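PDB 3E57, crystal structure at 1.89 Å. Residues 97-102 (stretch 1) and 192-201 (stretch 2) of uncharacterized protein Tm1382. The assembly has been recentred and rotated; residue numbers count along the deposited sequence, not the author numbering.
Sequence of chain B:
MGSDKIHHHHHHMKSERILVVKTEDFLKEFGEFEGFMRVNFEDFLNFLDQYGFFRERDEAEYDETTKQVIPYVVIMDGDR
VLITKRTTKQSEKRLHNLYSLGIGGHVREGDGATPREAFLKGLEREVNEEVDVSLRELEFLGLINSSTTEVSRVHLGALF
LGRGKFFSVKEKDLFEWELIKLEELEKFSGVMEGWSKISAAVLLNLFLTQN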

ATOM      1  N   ASN B  97       0.331 -18.888  14.662  1.00 29.96           N
ATOM      2  CA  ASN B  97      -0.393 -17.725  15.133  1.00 29.95           C
ATOM      3  C   ASN B  97       0.494 -16.500  15.051  1.00 29.20           C
ATOM      4  O   ASN B  97       1.491 -16.388  15.764  1.00 29.32           O
ATOM      5  CB  ASN B  97      -0.899 -17.957  16.549  1.00 30.56           C
ATOM      6  CG  ASN B  97      -1.922 -19.089  16.618  1.00 33.08           C
ATOM      7  OD1 ASN B  97      -1.756 -20.047  17.379  1.00 36.76           O
ATOM      8  ND2 ASN B  97      -2.971 -18.991  15.804  1.00 33.66           N
ATOM      9  N   LEU B  98       0.144 -15.617  14.122  1.00 28.27           N
ATOM     10  CA  LEU B  98       0.837 -14.358  13.941  1.00 27.74           C
ATOM     11  C   LEU B  98       0.331 -13.380  14.979  1.00 26.64           C
ATOM     12  O   LEU B  98      -0.793 -13.506  15.470  1.00 26.39           O
ATOM     13  CB  LEU B  98       0.550 -13.772  12.563  1.00 27.67           C
ATOM     14  CG  LEU B  98       1.057 -14.473  11.300  1.00 28.57           C
ATOM     15  CD1 LEU B  98       0.013 -14.314  10.204  1.00 30.19           C
ATOM     16  CD2 LEU B  98       2.372 -13.914  10.844  1.00 28.99           C
ATOM     17  N   TYR B  99       1.160 -12.404  15.308  1.00 25.70           N
ATOM     18  CA  TYR B  99       0.679 -11.236  16.027  1.00 25.25           C
ATOM     19  C   TYR B  99      -0.216 -10.434  15.071  1.00 25.80           C
ATOM     20  O   TYR B  99       0.045 -10.352  13.866  1.00 24.59           O
ATOM     21  CB  TYR B  99       1.833 -10.368  16.481  1.00 24.60           C
ATOM     22  CG  TYR B  99       2.780 -11.006  17.489  1.00 22.64           C
ATOM     23  CD1 TYR B  99       2.370 -11.296  18.781  1.00 23.80           C
ATOM     24  CD2 TYR B  99       4.095 -11.256  17.152  1.00 23.84           C
ATOM     25  CE1 TYR B  99       3.265 -11.854  19.716  1.00 23.68           C
ATOM     26  CE2 TYR B  99       4.986 -11.804  18.054  1.00 23.58           C
ATOM     27  CZ  TYR B  99       4.571 -12.101  19.341  1.00 23.12           C
ATOM     28  OH  TYR B  99       5.490 -12.655  20.228  1.00 22.89           O
ATOM     29  N   SER B 100      -1.282  -9.858  15.603  1.00 26.37           N
ATOM     30  CA  SER B 100      -2.162  -9.034  14.783  1.00 27.49           C
ATOM     31  C   SER B 100      -2.377  -7.662  15.417  1.00 27.55           C
ATOM     32  O   SER B 100      -2.254  -7.490  16.636  1.00 27.25           O
ATOM     33  CB  SER B 100      -3.480  -9.759  14.548  1.00 28.08           C
ATOM     34  OG  SER B 100      -4.183  -9.882  15.756  1.00 32.65           O
ATOM     35  N   LEU B 101      -2.681  -6.696  14.560  1.00 27.48           N
ATOM     36  CA  LEU B 101      -2.834  -5.301  14.922  1.00 28.00           C
ATOM     37  C   LEU B 101      -4.106  -4.853  14.223  1.00 28.87           C
ATOM     38  O   LEU B 101      -4.146  -4.749  12.980  1.00 29.95           O
ATOM     39  CB  LEU B 101      -1.672  -4.461  14.400  1.00 27.92           C
ATOM     40  CG  LEU B 101      -1.760  -2.965  14.683  1.00 28.00           C
ATOM     41  CD1 LEU B 101      -1.530  -2.713  16.183  1.00 29.55           C
ATOM     42  CD2 LEU B 101      -0.801  -2.141  13.843  1.00 28.14           C
ATOM     43  N   GLY B 102      -5.140  -4.618  15.004  1.00 28.42           N
ATOM     44  CA  GLY B 102      -6.404  -4.192  14.455  1.00 28.91           C
ATOM     45  C   GLY B 102      -7.483  -5.204  14.738  1.00 29.16           C
ATOM     46  O   GLY B 102      -7.269  -6.408  14.585  1.00 28.95           O
ATOM     47  N   MET B 192       4.477  -9.473  11.117  1.00 22.28           N
ATOM     48  CA  MET B 192       3.045  -9.489  10.892  1.00 23.53           C
ATOM     49  C   MET B 192       2.803  -9.556   9.392  1.00 22.15           C
ATOM     50  O   MET B 192       3.745  -9.437   8.597  1.00 22.16           O
ATOM     51  CB  MET B 192       2.392  -8.265  11.535  1.00 23.49           C
ATOM     52  CG  MET B 192       2.352  -8.360  13.083  1.00 24.46           C
ATOM     53  SD  MET B 192       1.383  -7.087  13.944  1.00 30.39           S
ATOM     54  CE  MET B 192       2.001  -5.758  13.033  1.00 16.36           C
ATOM     55  N   GLU B 193       1.552  -9.780   9.010  1.00 22.46           N
ATOM     56  CA  GLU B 193       1.171  -9.923   7.609  1.00 23.73           C
ATOM     57  C   GLU B 193      -0.141  -9.193   7.342  1.00 22.77           C
ATOM     58  O   GLU B 193      -0.788  -8.713   8.257  1.00 22.08           O
ATOM     59  CB  GLU B 193       1.031 -11.413   7.238  1.00 23.91           C
ATOM     60  CG  GLU B 193       2.321 -12.215   7.324  1.00 26.78           C
ATOM     61  CD  GLU B 193       2.134 -13.694   7.004  1.00 28.83           C
ATOM     62  OE1 GLU B 193       0.997 -14.103   6.661  1.00 34.52           O
ATOM     63  OE2 GLU B 193       3.129 -14.457   7.114  1.00 35.14           O
ATOM     64  N   GLY B 194      -0.512  -9.089   6.071  1.00 22.84           N
ATOM     65  CA  GLY B 194      -1.833  -8.583   5.702  1.00 22.57           C
ATOM     66  C   GLY B 194      -2.111  -7.174   6.188  1.00 21.99           C
ATOM     67  O   GLY B 194      -1.243  -6.294   6.104  1.00 21.91           O
ATOM     68  N   TRP B 195      -3.344  -6.963   6.647  1.00 21.48           N
ATOM     69  CA  TRP B 195      -3.800  -5.659   7.116  1.00 21.84           C
ATOM     70  C   TRP B 195      -3.051  -5.238   8.367  1.00 21.06           C
ATOM     71  O   TRP B 195      -2.846  -4.052   8.577  1.00 22.08           O
ATOM     72  CB  TRP B 195      -5.299  -5.680   7.402  1.00 21.70           C
ATOM     73  CG  TRP B 195      -6.177  -5.716   6.193  1.00 21.61           C
ATOM     74  CD1 TRP B 195      -5.811  -5.969   4.912  1.00 22.56           C
ATOM     75  CD2 TRP B 195      -7.589  -5.486   6.172  1.00 20.87           C
ATOM     76  NE1 TRP B 195      -6.914  -5.912   4.082  1.00 22.40           N
ATOM     77  CE2 TRP B 195      -8.016  -5.619   4.837  1.00 20.63           C
ATOM     78  CE3 TRP B 195      -8.535  -5.203   7.158  1.00 22.30           C
ATOM     79  CZ2 TRP B 195      -9.349  -5.451   4.456  1.00 21.63           C
ATOM     80  CZ3 TRP B 195      -9.874  -5.045   6.780  1.00 22.26           C
ATOM     81  CH2 TRP B 195     -10.258  -5.173   5.437  1.00 22.18           C
ATOM     82  N   SER B 196      -2.627  -6.195   9.190  1.00 20.88           N
ATOM     83  CA  SER B 196      -1.834  -5.868  10.383  1.00 21.17           C
ATOM     84  C   SER B 196      -0.527  -5.172  10.005  1.00 20.60           C
ATOM     85  O   SER B 196      -0.152  -4.152  10.585  1.00 19.64           O
ATOM     86  CB  SER B 196      -1.570  -7.128  11.218  1.00 21.30           C
ATOM     87  OG  SER B 196      -2.781  -7.568  11.835  1.00 24.00           O
ATOM     88  N   LYS B 197       0.178  -5.724   9.021  1.00 21.35           N
ATOM     89  CA  LYS B 197       1.433  -5.159   8.568  1.00 21.42           C
ATOM     90  C   LYS B 197       1.214  -3.761   7.963  1.00 21.31           C
ATOM     91  O   LYS B 197       1.996  -2.822   8.195  1.00 21.24           O
ATOM     92  CB  LYS B 197       2.056  -6.081   7.526  1.00 22.43           C
ATOM     93  CG  LYS B 197       3.503  -5.830   7.247  1.00 23.15           C
ATOM     94  CD  LYS B 197       4.029  -6.875   6.285  1.00 24.71           C
ATOM     95  CE  LYS B 197       5.535  -6.749   6.161  1.00 27.74           C
ATOM     96  NZ  LYS B 197       6.260  -7.326   7.356  1.00 31.26           N
ATOM     97  N   ILE B 198       0.155  -3.628   7.182  1.00 20.68           N
ATOM     98  CA  ILE B 198      -0.120  -2.350   6.518  1.00 21.15           C
ATOM     99  C   ILE B 198      -0.434  -1.304   7.566  1.00 20.90           C
ATOM    100  O   ILE B 198       0.090  -0.189   7.516  1.00 22.36           O
ATOM    101  CB  ILE B 198      -1.299  -2.459   5.538  1.00 21.29           C
ATOM    102  CG1 ILE B 198      -0.928  -3.334   4.328  1.00 21.32           C
ATOM    103  CG2 ILE B 198      -1.702  -1.059   5.050  1.00 21.51           C
ATOM    104  CD1 ILE B 198      -2.122  -3.812   3.527  1.00 21.60           C
ATOM    105  N   SER B 199      -1.283  -1.678   8.512  1.00 21.09           N
ATOM    106  CA  SER B 199      -1.733  -0.782   9.566  1.00 21.67           C
ATOM    107  C   SER B 199      -0.568  -0.331  10.444  1.00 20.99           C
ATOM    108  O   SER B 199      -0.502   0.830  10.805  1.00 21.28           O
ATOM    109  CB  SER B 199      -2.820  -1.444  10.405  1.00 22.38           C
ATOM    110  OG  SER B 199      -4.011  -1.652   9.640  1.00 24.28           O
ATOM    111  N   ALA B 200       0.344  -1.244  10.784  1.00 21.17           N
ATOM    112  CA  ALA B 200       1.562  -0.884  11.518  1.00 20.94           C
ATOM    113  C   ALA B 200       2.368   0.194  10.774  1.00 20.93           C
ATOM    114  O   ALA B 200       2.813   1.168  11.365  1.00 21.41           O
ATOM    115  CB  ALA B 200       2.426  -2.106  11.778  1.00 21.25           C
ATOM    116  N   ALA B 201       2.547   0.033   9.476  1.00 21.43           N
ATOM    117  CA  ALA B 201       3.264   1.014   8.694  1.00 21.88           C
ATOM    118  C   ALA B 201       2.567   2.386   8.749  1.00 22.30           C
ATOM    119  O   ALA B 201       3.227   3.412   8.918  1.00 22.86           O
ATOM    120  CB  ALA B 201       3.445   0.524   7.242  1.00 22.04           C
TER
HETATM  121  O   HOH W   1      -0.243 -10.274  11.120  1.00 21.15           O

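An irregular segment can be held against a helix by very few polar links, provided that apolar side chains close the space around them. The contact between residues 97-102 and 192-201 of Tm1382 illustrates the principle. Its partners lie at least 91 residues apart in the sequence, and together they bury 387 Å². One segment has no regular secondary structure; the other passes from a loop into a helix, so the extended chain meets first the approach to the helix and then its early turns.

Asn-97 stays clear of the partner, and the contact opens with Leu-98, whose CA-to-CB bond points toward the other stretch. Its CD1 lies 3.7 Å from OE1 of Glu-193, while its CD2 comes no nearer than 4.5 Å to CA of Met-192. This is loose packing at an exposed margin, where a leucine methyl rests beside a carboxylate oxygen without any polar bond between them.

At Tyr-99 the backbone does more than the ring. The side chain leaves sideways and its end leads away, so the aromatic group contributes little here; CB, however, packs against CG of Met-192 at 4.0 Å. The carbonyl is closer still, with Tyr-99 O 3.1 Å from Met-192 CG. That same oxygen accepts a hydrogen bond from water 1, at 2.8 Å from Tyr-99 O to the water oxygen, and the water in turn accepts one from Glu-193 N, also at 2.8 Å. A single solvent molecule thus joins a carbonyl and an amide that do not meet directly, linking the two backbones near the beginning of the helix.

Ser-100 points away overall, and its hydroxyl is satisfied elsewhere in the structure. Its near side nevertheless fits closely against the helix: CA is 3.4 Å and CB 3.6 Å from OG of Ser-196. The same hydroxyl of Ser-196 also lies close to the amide of Leu-101.

Leu-101 is the centre of the contact. Its N donates a hydrogen bond to OG of Ser-196, 2.9 Å away and nearly linear at 170°. Here the CA atoms of Leu-101 and Ser-196 approach to 4.7 Å, a spacing that a short serine side chain can bridge. Around this bond the leucine side chain, in the t rotamer at chi1, spreads over the helix. Its CB lies 4.1 Å from SD of Met-192, and its CD2 reaches 3.4 Å from N of Ala-200 and 3.8 Å from CB of Ala-200. That amide is already engaged in the helix, with Ala-200 N bonded to Ser-196 O at 3.0 Å, so the methyl covers a satisfied donor.

Gly-102 makes no contact within 4.5 Å. Its phi/psi of 117/136 would jam a CB against the preceding carbonyl oxygen, which by itself calls for glycine.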